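Local coordinates for putative oxidoreductase (Yersinia pestis, PDB 3KUX), which probably acts as an NAD(P)-dependent oxidoreductase, pairing an N-terminal Rossmann fold with a C-terminal alpha/beta domain built on a large mixed sheet, at residues L83-L88 against N108-H113; Y150-F155 against R240-G245; G193-L198 against L346-K351; T197-L202 against I337-Q342; D213-V218 against L228-L233. One frame throughout, in Å; residues are numbered along the deposited sequence.

Contact 1 of 5, residues L83-L88 against N108-H113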
# COMPACT_ATOMS: atom_id res chain seq x y z
N LEU A 83 -4.40 19.94 -0.63
CA LEU A 83 -5.22 19.48 0.49
C LEU A 83 -4.36 19.13 1.71
O LEU A 83 -4.67 19.53 2.83
CB LEU A 83 -6.06 18.27 0.09
CG LEU A 83 -7.06 18.49 -1.05
CD1 LEU A 83 -7.82 17.21 -1.35
CD2 LEU A 83 -8.02 19.62 -0.73
N ALA A 84 -3.28 18.39 1.47
CA ALA A 84 -2.36 18.03 2.54
C ALA A 84 -1.84 19.27 3.27
O ALA A 84 -1.92 19.37 4.49
CB ALA A 84 -1.21 17.20 2.00
N GLN A 85 -1.31 20.23 2.51
CA GLN A 85 -0.83 21.48 3.10
C GLN A 85 -1.93 22.14 3.92
O GLN A 85 -1.75 22.40 5.11
CB GLN A 85 -0.34 22.44 2.02
CG GLN A 85 1.05 22.11 1.49
CD GLN A 85 2.16 22.65 2.39
OE1 GLN A 85 2.99 21.89 2.88
NE2 GLN A 85 2.16 23.96 2.59
N SER A 86 -3.06 22.40 3.28
CA SER A 86 -4.19 23.02 3.97
C SER A 86 -4.46 22.31 5.30
O SER A 86 -4.71 22.95 6.32
CB SER A 86 -5.45 22.98 3.09
OG SER A 86 -5.31 23.79 1.94
N ALA A 87 -4.39 20.98 5.27
CA ALA A 87 -4.69 20.17 6.45
C ALA A 87 -3.68 20.37 7.57
O ALA A 87 -4.04 20.58 8.73
CB ALA A 87 -4.78 18.70 6.07
N LEU A 88 -2.40 20.30 7.22
CA LEU A 88 -1.33 20.51 8.19
C LEU A 88 -1.38 21.94 8.72
O LEU A 88 -1.08 22.18 9.89
CB LEU A 88 0.03 20.23 7.56
CG LEU A 88 0.34 18.77 7.23
CD1 LEU A 88 1.66 18.67 6.48
CD2 LEU A 88 0.37 17.93 8.49
N ASN A 108 8.53 15.90 0.33
CA ASN A 108 9.44 16.37 1.36
C ASN A 108 8.94 17.61 2.09
O ASN A 108 9.13 17.76 3.30
CB ASN A 108 10.82 16.62 0.76
CG ASN A 108 11.55 15.33 0.44
OD1 ASN A 108 11.93 14.58 1.34
ND2 ASN A 108 11.75 15.06 -0.84
N ALA A 109 8.30 18.51 1.34
CA ALA A 109 7.73 19.71 1.92
C ALA A 109 6.74 19.34 3.02
O ALA A 109 6.79 19.87 4.13
CB ALA A 109 7.06 20.55 0.85
N LEU A 110 5.84 18.41 2.70
CA LEU A 110 4.87 17.91 3.67
C LEU A 110 5.57 17.23 4.85
O LEU A 110 5.19 17.43 6.01
CB LEU A 110 3.91 16.93 3.01
CG LEU A 110 3.04 17.48 1.89
CD1 LEU A 110 2.21 16.36 1.27
CD2 LEU A 110 2.14 18.59 2.40
N LYS A 111 6.59 16.44 4.55
CA LYS A 111 7.39 15.76 5.57
C LYS A 111 7.97 16.77 6.57
O LYS A 111 8.05 16.48 7.77
CB LYS A 111 8.51 14.96 4.90
CG LYS A 111 9.68 14.59 5.80
CD LYS A 111 9.27 13.59 6.87
CE LYS A 111 10.44 13.23 7.78
NZ LYS A 111 10.80 14.33 8.72
N GLU A 112 8.36 17.94 6.07
CA GLU A 112 8.94 18.98 6.91
C GLU A 112 7.86 19.80 7.61
O GLU A 112 7.89 19.97 8.83
CB GLU A 112 9.81 19.91 6.08
CG GLU A 112 11.03 19.26 5.45
CD GLU A 112 11.79 20.22 4.55
OE1 GLU A 112 11.57 21.44 4.67
OE2 GLU A 112 12.60 19.75 3.72
N HIS A 113 6.93 20.32 6.83
CA HIS A 113 5.84 21.11 7.37
C HIS A 113 5.12 20.35 8.48
O HIS A 113 4.77 20.92 9.52
CB HIS A 113 4.88 21.50 6.24
CG HIS A 113 3.64 22.21 6.70
ND1 HIS A 113 2.55 22.40 5.88
CD2 HIS A 113 3.31 22.75 7.89
CE1 HIS A 113 1.61 23.05 6.54
NE2 HIS A 113 2.04 23.27 7.77
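His113 ND1 donates to the amide oxygen Gln85 OE1 at 3.1 Å, tying together two successive crossover helices of the NAD-binding Rossmann fold. Helices 80-89 and 104-116 run almost parallel here, 7° apart, as expected of consecutive beta-alpha-beta units on one side of a parallel sheet. The bond is fairly straight at the hydrogen (158°). OE1 lies close to the imidazole plane, whereas the donor approaches it from above the plane of the carbonyl. A bend at chi2 (-82°) turns Gln85 CD toward His113. His113 CG is anti to the backbone N, which takes the ring toward helix 80-89.

Beside this bond the packing is mostly apolar. Leu110 places both methyls on Ala84, with CD1 at 3.6 Å from Ala84 CB, while its CD2 also meets the glutamine oxygen. Leu88 CD1 touches Leu110 CD2 at 4.1 Å. Leu88 also packs on Val94 of strand 93-96, joining helix 80-89 to the sheet, and Phe81 adds to the cover of Leu110. On the ring of His113, Leu88 CB makes a CH-pi contact over one face, 3.7 Å from the centroid and displaced toward the CE1 rim.

Contact 2 of 5, residues Y150-F155 against R240-G245; sequences YFESHF and RYIVHG
The side chain of Arg240 folds back onto Ser153, His154 and Phe155 where strands 150-155 and 241-245 pair antiparallel in the mixed sheet of the C-terminal alpha/beta domain. Its CB leads away from the opposing strand, and CG lies over the centre of the Tyr241 ring. A bend at chi2 (76°) then turns CD back, to 3.5 Å from His154 O. NE meets the Phe155 ring at CE1 and CZ, and has a long, weak ion pair with Asp132. The guanidinium stacks on Phe155 with the planes 29° apart, a cation-pi contact in which CZ stands 4.2 Å from the ring centroid. Tyr241 CE1 touches the opposite face of the guanidinium near its rim. At the tip, Arg240 NH1 donates to Ser153 OG at 2.6 Å. A weak bond from the same nitrogen goes to His154 O.

The backbones are joined by Glu152 N to Ile242 O (2.8 Å), the return bond Ile242 N to Glu152 O, and His154 N to Arg240 O. Arg240 and Tyr241 form a classic beta bulge against strand 248-252. On the face carrying Phe151, Ser153 and Tyr241, Phe151 CZ meets Tyr241 CE1 at 3.7 Å with the rings oblique, and helices 131-142 and 176-192 cover them. On the opposite face, with Tyr150 and His244, Glu152 and Ile242 lie side by side. The carboxylate of Glu152 is held at both oxygens: Tyr150 OH reaches OE2 from above its plane, and His154 NE2 donates to the anti lone pair of Glu152 OE1 at 2.6 Å.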
# COMPACT_ATOMS: atom_id res chain seq x y z
N TYR A 150 16.92 -14.94 -3.29
CA TYR A 150 16.04 -14.59 -4.40
C TYR A 150 14.63 -14.29 -3.92
O TYR A 150 14.07 -15.05 -3.12
CB TYR A 150 15.99 -15.74 -5.41
CG TYR A 150 15.28 -15.41 -6.71
CD1 TYR A 150 15.90 -14.65 -7.69
CD2 TYR A 150 13.99 -15.87 -6.95
CE1 TYR A 150 15.25 -14.34 -8.88
CE2 TYR A 150 13.33 -15.57 -8.14
CZ TYR A 150 13.97 -14.81 -9.10
OH TYR A 150 13.33 -14.51 -10.27
N PHE A 151 14.05 -13.20 -4.41
CA PHE A 151 12.67 -12.86 -4.08
C PHE A 151 11.92 -12.40 -5.32
O PHE A 151 12.30 -11.42 -5.96
CB PHE A 151 12.63 -11.80 -2.99
CG PHE A 151 11.24 -11.32 -2.64
CD1 PHE A 151 10.32 -12.18 -2.05
CD2 PHE A 151 10.86 -10.01 -2.87
CE1 PHE A 151 9.04 -11.74 -1.72
CE2 PHE A 151 9.59 -9.55 -2.54
CZ PHE A 151 8.68 -10.42 -1.96
N GLU A 152 10.86 -13.11 -5.67
CA GLU A 152 10.07 -12.79 -6.85
C GLU A 152 8.62 -12.51 -6.47
O GLU A 152 7.97 -13.32 -5.82
CB GLU A 152 10.16 -13.91 -7.88
CG GLU A 152 9.47 -13.60 -9.20
CD GLU A 152 9.91 -14.52 -10.33
OE1 GLU A 152 9.29 -14.49 -11.41
OE2 GLU A 152 10.89 -15.28 -10.13
N SER A 153 8.12 -11.36 -6.89
CA SER A 153 6.80 -10.89 -6.50
C SER A 153 6.04 -10.41 -7.73
O SER A 153 6.49 -9.49 -8.41
CB SER A 153 6.95 -9.76 -5.47
OG SER A 153 5.69 -9.22 -5.10
N HIS A 154 4.90 -11.04 -8.02
CA HIS A 154 4.08 -10.70 -9.19
C HIS A 154 2.68 -10.20 -8.84
O HIS A 154 2.09 -10.61 -7.83
CB HIS A 154 3.89 -11.92 -10.09
CG HIS A 154 5.12 -12.34 -10.84
ND1 HIS A 154 5.14 -12.50 -12.21
CD2 HIS A 154 6.35 -12.69 -10.40
CE1 HIS A 154 6.34 -12.90 -12.58
NE2 HIS A 154 7.09 -13.02 -11.51
N PHE A 155 2.14 -9.34 -9.70
CA PHE A 155 0.70 -9.09 -9.76
C PHE A 155 0.23 -9.24 -11.20
O PHE A 155 -0.12 -8.25 -11.85
CB PHE A 155 0.35 -7.70 -9.23
CG PHE A 155 -0.03 -7.69 -7.79
CD1 PHE A 155 -0.76 -8.73 -7.25
CD2 PHE A 155 0.35 -6.64 -6.97
CE1 PHE A 155 -1.11 -8.73 -5.90
CE2 PHE A 155 0.00 -6.63 -5.63
CZ PHE A 155 -0.73 -7.68 -5.09
N ARG A 240 2.30 -15.61 -6.66
CA ARG A 240 2.37 -14.29 -6.06
C ARG A 240 3.80 -14.06 -5.59
O ARG A 240 4.44 -13.08 -5.98
CB ARG A 240 1.38 -14.18 -4.89
CG ARG A 240 1.55 -12.94 -4.01
CD ARG A 240 1.00 -11.67 -4.67
NE ARG A 240 1.40 -10.48 -3.91
CZ ARG A 240 2.47 -9.74 -4.18
NH1 ARG A 240 3.27 -10.04 -5.20
NH2 ARG A 240 2.76 -8.68 -3.43
N TYR A 241 4.30 -14.99 -4.78
CA TYR A 241 5.68 -14.95 -4.31
C TYR A 241 6.43 -16.22 -4.68
O TYR A 241 5.88 -17.32 -4.61
CB TYR A 241 5.75 -14.83 -2.79
CG TYR A 241 5.26 -13.53 -2.18
CD1 TYR A 241 5.50 -12.31 -2.80
CD2 TYR A 241 4.59 -13.53 -0.96
CE1 TYR A 241 5.06 -11.13 -2.23
CE2 TYR A 241 4.15 -12.35 -0.39
CZ TYR A 241 4.39 -11.16 -1.02
OH TYR A 241 3.95 -9.99 -0.45
N ILE A 242 7.70 -16.06 -5.04
CA ILE A 242 8.64 -17.16 -5.18
C ILE A 242 9.90 -16.77 -4.42
O ILE A 242 10.54 -15.78 -4.76
CB ILE A 242 8.99 -17.42 -6.65
CG1 ILE A 242 7.77 -17.97 -7.40
CG2 ILE A 242 10.17 -18.39 -6.76
CD1 ILE A 242 7.94 -17.99 -8.89
N VAL A 243 10.25 -17.53 -3.39
CA VAL A 243 11.37 -17.16 -2.54
C VAL A 243 12.35 -18.32 -2.38
O VAL A 243 11.97 -19.39 -1.92
CB VAL A 243 10.88 -16.73 -1.14
CG1 VAL A 243 12.01 -16.12 -0.34
CG2 VAL A 243 9.74 -15.74 -1.27
N HIS A 244 13.60 -18.10 -2.76
CA HIS A 244 14.62 -19.14 -2.64
C HIS A 244 15.67 -18.80 -1.59
O HIS A 244 16.22 -17.70 -1.57
CB HIS A 244 15.32 -19.40 -3.99
CG HIS A 244 14.40 -19.91 -5.06
ND1 HIS A 244 13.55 -20.98 -4.87
CD2 HIS A 244 14.21 -19.50 -6.34
CE1 HIS A 244 12.87 -21.20 -5.98
NE2 HIS A 244 13.25 -20.32 -6.88
N GLY A 245 15.93 -19.76 -0.71
CA GLY A 245 16.99 -19.61 0.28
C GLY A 245 18.02 -20.70 0.07
O GLY A 245 17.84 -21.56 -0.79

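Contact 3 of 5, residues G193-L198 against L346-K351; sequences GLPETL and LPIIAK
Leu198 and Leu346 exchange two backbone hydrogen bonds, Leu198 N to Leu346 O at 2.8 Å and Leu346 N to Leu198 O at 3.0 Å. A third, from Ile348 N to Glu196 O (3.1 Å), continues the pairing beyond the short strand 346-347. Between these bonds Thr197 and Pro347 form a non-hydrogen-bonded pair. The proline nitrogen, which has no hydrogen to give, therefore falls where no donor is needed toward strand 197-203.

Weaker CA-H...O contacts fill the same gap: Pro347 CA approaches Glu196 O at 3.3 Å, and Thr197 CA lies near Leu346 O.

Apolar contacts centre on Ile348. Its chi2 of 66° sets CD1 against Pro195 CG at 3.8 Å, the two side chains crossing at about a right angle, and the same methyl lies 4.2 Å from Leu198 CB. Leu332 of helix 323-342 packs on this isoleucine as well. Farther along, Leu194 CD1 meets Lys351 CD at 3.5 Å, the aliphatic part of the lysine sliding past the leucine in the opposite direction.

This is an edge-strand addition: the two-residue strand 346-347, near the chain's C-terminus, pairs antiparallel with strand 197-203 and ends the mixed sheet of the C-terminal alpha/beta domain.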
# COMPACT_ATOMS: atom_id res chain seq x y z
N GLY A 193 15.56 -4.04 2.66
CA GLY A 193 16.18 -2.72 2.63
C GLY A 193 16.46 -2.26 1.21
O GLY A 193 15.88 -2.77 0.26
N LEU A 194 17.36 -1.29 1.08
CA LEU A 194 17.65 -0.69 -0.22
C LEU A 194 18.58 -1.55 -1.06
O LEU A 194 19.54 -2.11 -0.54
CB LEU A 194 18.30 0.68 -0.02
CG LEU A 194 17.38 1.78 0.48
CD1 LEU A 194 18.20 2.97 0.94
CD2 LEU A 194 16.40 2.19 -0.62
N PRO A 195 18.29 -1.64 -2.36
CA PRO A 195 19.16 -2.36 -3.28
C PRO A 195 20.37 -1.51 -3.66
O PRO A 195 20.45 -0.35 -3.24
CB PRO A 195 18.27 -2.58 -4.49
CG PRO A 195 17.35 -1.40 -4.48
CD PRO A 195 17.13 -1.05 -3.04
N GLU A 196 21.28 -2.06 -4.44
CA GLU A 196 22.40 -1.29 -4.97
C GLU A 196 22.01 -0.66 -6.31
O GLU A 196 22.31 0.50 -6.57
CB GLU A 196 23.65 -2.16 -5.11
CG GLU A 196 24.23 -2.63 -3.78
CD GLU A 196 25.60 -3.30 -3.92
OE1 GLU A 196 25.73 -4.22 -4.76
OE2 GLU A 196 26.54 -2.89 -3.19
N THR A 197 21.33 -1.43 -7.14
CA THR A 197 20.83 -0.92 -8.41
C THR A 197 19.39 -1.33 -8.66
O THR A 197 18.95 -2.39 -8.20
CB THR A 197 21.67 -1.42 -9.59
OG1 THR A 197 21.52 -2.84 -9.71
CG2 THR A 197 23.13 -1.09 -9.38
N LEU A 198 18.66 -0.49 -9.39
CA LEU A 198 17.31 -0.81 -9.84
C LEU A 198 17.26 -0.80 -11.36
O LEU A 198 17.61 0.19 -11.99
CB LEU A 198 16.32 0.22 -9.29
CG LEU A 198 14.93 0.17 -9.91
CD1 LEU A 198 14.19 -1.07 -9.44
CD2 LEU A 198 14.14 1.41 -9.55
N LEU A 346 20.20 1.40 -12.79
CA LEU A 346 20.72 2.63 -12.20
C LEU A 346 20.96 2.44 -10.71
O LEU A 346 20.27 1.67 -10.06
CB LEU A 346 19.75 3.80 -12.43
CG LEU A 346 19.64 4.27 -13.88
CD1 LEU A 346 18.46 5.22 -14.06
CD2 LEU A 346 20.94 4.93 -14.33
N PRO A 347 21.96 3.15 -10.16
CA PRO A 347 22.30 3.00 -8.75
C PRO A 347 21.45 3.88 -7.86
O PRO A 347 21.08 4.99 -8.24
CB PRO A 347 23.76 3.48 -8.70
CG PRO A 347 23.85 4.49 -9.79
CD PRO A 347 22.88 4.06 -10.87
N ILE A 348 21.13 3.37 -6.67
CA ILE A 348 20.50 4.16 -5.62
C ILE A 348 21.57 5.00 -4.94
O ILE A 348 22.65 4.50 -4.62
CB ILE A 348 19.85 3.25 -4.56
CG1 ILE A 348 18.57 2.61 -5.11
CG2 ILE A 348 19.56 4.03 -3.29
CD1 ILE A 348 18.81 1.64 -6.24
N ILE A 349 21.28 6.28 -4.74
CA ILE A 349 22.26 7.20 -4.15
C ILE A 349 21.65 8.10 -3.07
O ILE A 349 20.47 7.97 -2.73
CB ILE A 349 22.90 8.11 -5.23
CG1 ILE A 349 22.98 7.39 -6.58
CG2 ILE A 349 24.27 8.61 -4.78
CD1 ILE A 349 23.23 8.31 -7.76
N ALA A 350 22.47 9.00 -2.53
CA ALA A 350 22.03 10.04 -1.60
C ALA A 350 21.37 9.51 -0.32
O ALA A 350 20.27 9.93 0.04
CB ALA A 350 21.12 11.04 -2.30
N LYS A 351 22.06 8.60 0.37
CA LYS A 351 21.53 8.02 1.60
C LYS A 351 22.15 8.69 2.84
O LYS A 351 23.35 8.58 3.08
CB LYS A 351 21.75 6.51 1.63
CG LYS A 351 21.18 5.77 0.42
CD LYS A 351 21.46 4.28 0.47
CE LYS A 351 22.96 3.99 0.56
NZ LYS A 351 23.71 4.48 -0.63

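Contact 4 of 5, residues T197-L202 against I337-Q342; sequences TLNVDL and IASDQQ
This is a helix-to-strand-edge contact, in which Ser339 and Asp340 of helix 323-342 offer side-chain oxygens to the backbone of Val200 and Leu202, near one end of the mixed sheet of the C-terminal alpha/beta domain. The helix crosses the strand at -69°, and the two short axes approach to 6.5 Å. Asn199 and Asp201 bond to strand 214-221 with their backbones, so the N-H groups of Val200 and Leu202 point to the other side, past the end of strand 346-347, and there the helix takes over.

Val200 N donates to Ser339 OG at 2.8 Å in a nearly straight bond (171°). The hydroxyl is placed by chi1 of 156° and is also hydrogen-bonded to Lys344 O, so it links the strand to the turn that follows the helix. Two residues farther along the strand, Leu202 N reaches Asp340 OD1 at 2.9 Å, from above the carboxylate plane. OD1 has a second partner in the salt bridge to Lys343 NZ. Asp201 OD2 lies 4.2 Å from Asp340 OD1, and the lysine, also a long and weak partner of Asp201, probably offsets the repulsion of these like charges.

Leu202 CB sits beside the same carboxylate, 3.7 Å from Asp340 CG. The apolar contact is made farther out, where Leu202 CD1 meets Ile337 CD1 at 3.9 Å. Trp177 of helix 176-192 touches Val200, Leu202 and Ile337, while Phe215 of strand 214-221 packs on Leu202, so the contact lies where two helices meet the sheet.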
# COMPACT_ATOMS: atom_id res chain seq x y z
N THR A 197 21.33 -1.43 -7.14
CA THR A 197 20.83 -0.92 -8.41
C THR A 197 19.39 -1.33 -8.66
O THR A 197 18.95 -2.39 -8.20
CB THR A 197 21.67 -1.42 -9.59
OG1 THR A 197 21.52 -2.84 -9.71
CG2 THR A 197 23.13 -1.09 -9.38
N LEU A 198 18.66 -0.49 -9.39
CA LEU A 198 17.31 -0.81 -9.84
C LEU A 198 17.26 -0.80 -11.36
O LEU A 198 17.61 0.19 -11.99
CB LEU A 198 16.32 0.22 -9.29
CG LEU A 198 14.93 0.17 -9.91
CD1 LEU A 198 14.19 -1.07 -9.44
CD2 LEU A 198 14.14 1.41 -9.55
N ASN A 199 16.83 -1.92 -11.95
CA ASN A 199 16.69 -2.01 -13.40
C ASN A 199 15.26 -2.31 -13.81
O ASN A 199 14.75 -3.40 -13.54
CB ASN A 199 17.61 -3.08 -13.96
CG ASN A 199 17.73 -3.02 -15.48
OD1 ASN A 199 17.18 -2.12 -16.12
ND2 ASN A 199 18.45 -3.97 -16.05
N VAL A 200 14.61 -1.36 -14.47
CA VAL A 200 13.20 -1.53 -14.79
C VAL A 200 12.91 -1.56 -16.28
O VAL A 200 13.45 -0.76 -17.05
CB VAL A 200 12.33 -0.44 -14.13
CG1 VAL A 200 10.89 -0.55 -14.61
CG2 VAL A 200 12.42 -0.56 -12.61
N ASP A 201 12.06 -2.49 -16.69
CA ASP A 201 11.66 -2.60 -18.07
C ASP A 201 10.15 -2.39 -18.16
O ASP A 201 9.38 -3.27 -17.80
CB ASP A 201 12.03 -3.98 -18.63
CG ASP A 201 11.39 -4.26 -19.99
OD1 ASP A 201 11.01 -5.42 -20.22
OD2 ASP A 201 11.29 -3.32 -20.81
N LEU A 202 9.74 -1.21 -18.63
CA LEU A 202 8.32 -0.91 -18.78
C LEU A 202 7.84 -1.36 -20.16
O LEU A 202 8.62 -1.40 -21.10
CB LEU A 202 8.06 0.58 -18.57
CG LEU A 202 8.42 1.11 -17.18
CD1 LEU A 202 8.05 2.58 -17.05
CD2 LEU A 202 7.76 0.28 -16.07
N ILE A 337 11.47 4.79 -13.88
CA ILE A 337 11.24 5.53 -15.12
C ILE A 337 12.55 5.89 -15.80
O ILE A 337 12.70 5.68 -17.00
CB ILE A 337 10.48 6.85 -14.86
CG1 ILE A 337 9.14 6.58 -14.17
CG2 ILE A 337 10.28 7.62 -16.17
CD1 ILE A 337 8.14 5.88 -15.05
N ALA A 338 13.49 6.44 -15.04
CA ALA A 338 14.79 6.81 -15.59
C ALA A 338 15.49 5.57 -16.13
O ALA A 338 15.95 5.55 -17.27
CB ALA A 338 15.65 7.47 -14.53
N SER A 339 15.56 4.53 -15.30
CA SER A 339 16.21 3.28 -15.67
C SER A 339 15.63 2.74 -16.96
O SER A 339 16.36 2.24 -17.82
CB SER A 339 16.05 2.23 -14.57
OG SER A 339 16.16 0.92 -15.09
N ASP A 340 14.32 2.84 -17.11
CA ASP A 340 13.66 2.36 -18.31
C ASP A 340 14.05 3.21 -19.51
O ASP A 340 14.27 2.70 -20.60
CB ASP A 340 12.14 2.36 -18.14
CG ASP A 340 11.44 1.92 -19.40
OD1 ASP A 340 11.52 0.73 -19.74
OD2 ASP A 340 10.81 2.78 -20.05
N GLN A 341 14.13 4.52 -19.30
CA GLN A 341 14.50 5.43 -20.37
C GLN A 341 15.89 5.13 -20.89
O GLN A 341 16.15 5.21 -22.10
CB GLN A 341 14.42 6.88 -19.89
CG GLN A 341 13.03 7.34 -19.56
CD GLN A 341 13.02 8.65 -18.80
OE1 GLN A 341 11.97 9.28 -18.64
NE2 GLN A 341 14.18 9.06 -18.32
N GLN A 342 16.80 4.77 -19.98
CA GLN A 342 18.18 4.50 -20.35
C GLN A 342 18.44 3.02 -20.59
O GLN A 342 19.51 2.64 -21.06
CB GLN A 342 19.13 5.01 -19.26
CG GLN A 342 18.92 6.46 -18.85
CD GLN A 342 19.79 6.87 -17.66
OE1 GLN A 342 20.88 6.33 -17.45
NE2 GLN A 342 19.30 7.82 -16.88

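Contact 5 of 5, residues D213-V218 against L228-L233; sequences DYFHAV and LHSTVL
Phe215 pairs with Ser230 and Ala217 with Leu228 as hydrogen-bonded pairs of an antiparallel beta hairpin, the two short strand axes running 4.7 Å apart at 174°. The pairs are joined by Ala217 N to Leu228 O (2.7 Å) with its return bond from Leu228 N, and by Ser230 N to Phe215 O (2.9 Å); at the open end Val232 N to Asp213 O is weak.

On the face with Phe215, Ala217, Leu228 and Ser230, the phenyl ring leans across the hairpin. Its CG stands between the backbone N and the carbonyl carbon (chi1 80°), and Ser230 CB makes a CH-pi contact over the ring, 4.0 Å from its centroid. Ser230 OG turns to Phe155 O of strand 148-156. Tyr214, His216 and His229 cluster on the other face. There Tyr214 CE1 touches His229 CE1 at 3.6 Å in an oblique pair, the planes 88° apart, and Phe215 O lies over one face of the His229 imidazole.

Asp213 CB packs on Val232 CG2 at 3.7 Å, while its carboxylate accepts from Leu205 N, Arg206 N and Ser209 OG. Thr231 OG1 closes an ST turn by accepting from Leu233 N.

The hairpin lies between strands 148-156 and 197-203, with a classic bulge at Asp213 and Tyr214 opposite Gly203. Helix 176-192 packs on the Phe215 face, and His154 stacks on His229.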
# COMPACT_ATOMS: atom_id res chain seq x y z
N ASP A 213 1.36 -1.16 -19.41
CA ASP A 213 0.53 -2.29 -19.03
C ASP A 213 1.39 -3.50 -18.69
O ASP A 213 0.89 -4.62 -18.60
CB ASP A 213 -0.45 -2.65 -20.15
CG ASP A 213 0.24 -3.30 -21.35
OD1 ASP A 213 1.34 -3.87 -21.17
OD2 ASP A 213 -0.32 -3.25 -22.47
N TYR A 214 2.69 -3.26 -18.50
CA TYR A 214 3.65 -4.31 -18.20
C TYR A 214 4.88 -3.70 -17.54
O TYR A 214 5.34 -2.64 -17.96
CB TYR A 214 4.06 -5.02 -19.50
CG TYR A 214 5.26 -5.95 -19.37
CD1 TYR A 214 5.10 -7.31 -19.16
CD2 TYR A 214 6.56 -5.46 -19.48
CE1 TYR A 214 6.19 -8.16 -19.05
CE2 TYR A 214 7.66 -6.30 -19.38
CZ TYR A 214 7.47 -7.65 -19.16
OH TYR A 214 8.56 -8.49 -19.05
N PHE A 215 5.40 -4.37 -16.52
CA PHE A 215 6.68 -3.95 -15.95
C PHE A 215 7.42 -5.10 -15.28
O PHE A 215 6.81 -5.95 -14.63
CB PHE A 215 6.53 -2.76 -15.00
CG PHE A 215 6.04 -3.12 -13.62
CD1 PHE A 215 6.85 -3.81 -12.74
CD2 PHE A 215 4.78 -2.72 -13.20
CE1 PHE A 215 6.40 -4.13 -11.46
CE2 PHE A 215 4.32 -3.03 -11.92
CZ PHE A 215 5.13 -3.74 -11.05
N HIS A 216 8.74 -5.10 -15.45
CA HIS A 216 9.60 -6.14 -14.90
C HIS A 216 10.80 -5.47 -14.26
O HIS A 216 11.68 -4.96 -14.96
CB HIS A 216 10.02 -7.09 -16.03
CG HIS A 216 10.73 -8.32 -15.56
ND1 HIS A 216 12.09 -8.50 -15.69
CD2 HIS A 216 10.26 -9.45 -14.99
CE1 HIS A 216 12.43 -9.68 -15.21
NE2 HIS A 216 11.33 -10.28 -14.77
N ALA A 217 10.84 -5.45 -12.93
CA ALA A 217 11.90 -4.74 -12.21
C ALA A 217 12.84 -5.69 -11.51
O ALA A 217 12.41 -6.65 -10.88
CB ALA A 217 11.30 -3.78 -11.20
N VAL A 218 14.13 -5.41 -11.61
CA VAL A 218 15.14 -6.18 -10.91
C VAL A 218 15.90 -5.29 -9.93
O VAL A 218 16.54 -4.31 -10.34
CB VAL A 218 16.15 -6.81 -11.89
CG1 VAL A 218 17.26 -7.51 -11.13
CG2 VAL A 218 15.44 -7.76 -12.84
N LEU A 228 10.42 -7.85 -9.27
CA LEU A 228 9.04 -7.39 -9.15
C LEU A 228 8.44 -7.34 -10.55
O LEU A 228 9.06 -6.79 -11.46
CB LEU A 228 8.99 -6.01 -8.50
CG LEU A 228 9.89 -5.76 -7.29
CD1 LEU A 228 9.68 -4.34 -6.76
CD2 LEU A 228 9.65 -6.79 -6.20
N HIS A 229 7.24 -7.88 -10.72
CA HIS A 229 6.69 -8.06 -12.05
C HIS A 229 5.17 -7.90 -12.08
O HIS A 229 4.47 -8.38 -11.19
CB HIS A 229 7.09 -9.44 -12.59
CG HIS A 229 6.68 -9.68 -14.01
ND1 HIS A 229 7.59 -9.94 -15.01
CD2 HIS A 229 5.46 -9.70 -14.59
CE1 HIS A 229 6.94 -10.10 -16.15
NE2 HIS A 229 5.65 -9.97 -15.92
N SER A 230 4.66 -7.25 -13.11
CA SER A 230 3.21 -7.20 -13.31
C SER A 230 2.84 -7.17 -14.80
O SER A 230 3.67 -6.83 -15.65
CB SER A 230 2.60 -6.00 -12.59
OG SER A 230 1.20 -6.16 -12.47
N THR A 231 1.60 -7.54 -15.10
CA THR A 231 1.13 -7.60 -16.48
C THR A 231 -0.40 -7.72 -16.53
O THR A 231 -1.01 -8.20 -15.58
CB THR A 231 1.75 -8.79 -17.22
OG1 THR A 231 1.33 -8.79 -18.59
CG2 THR A 231 1.32 -10.10 -16.57
N VAL A 232 -1.00 -7.29 -17.63
CA VAL A 232 -2.45 -7.41 -17.83
C VAL A 232 -2.79 -8.50 -18.84
O VAL A 232 -3.96 -8.71 -19.16
CB VAL A 232 -3.09 -6.09 -18.31
CG1 VAL A 232 -2.94 -5.01 -17.25
CG2 VAL A 232 -2.50 -5.65 -19.65
N LEU A 233 -1.78 -9.19 -19.34
CA LEU A 233 -1.99 -10.29 -20.27
C LEU A 233 -1.39 -11.59 -19.73
O LEU A 233 -0.39 -12.08 -20.24
CB LEU A 233 -1.40 -9.97 -21.63
CG LEU A 233 -2.18 -8.98 -22.48
CD1 LEU A 233 -1.50 -8.82 -23.82
CD2 LEU A 233 -3.61 -9.47 -22.66

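Contact 1 stands apart in the Rossmann domain expected to bind NAD(P), its centre about 36 Å from that of contact 2 and on the opposite side of the chain's centre. The other four share the mixed sheet of the C-terminal domain. Contacts 2 and 5 have centres about 13 Å apart and meet where strands 148-156 and 224-231 are neighbours. Contact 5 in turn adjoins contact 4, about 12 Å away between centres, through strands 214-221 and 197-203. Contacts 3 and 4 share Thr197 and Leu198, and Leu346 packs on Ala338 and Ser339; strand 346-347 pairs with the start of strand 197-203, and the end of helix 323-342 bonds to the residues after it.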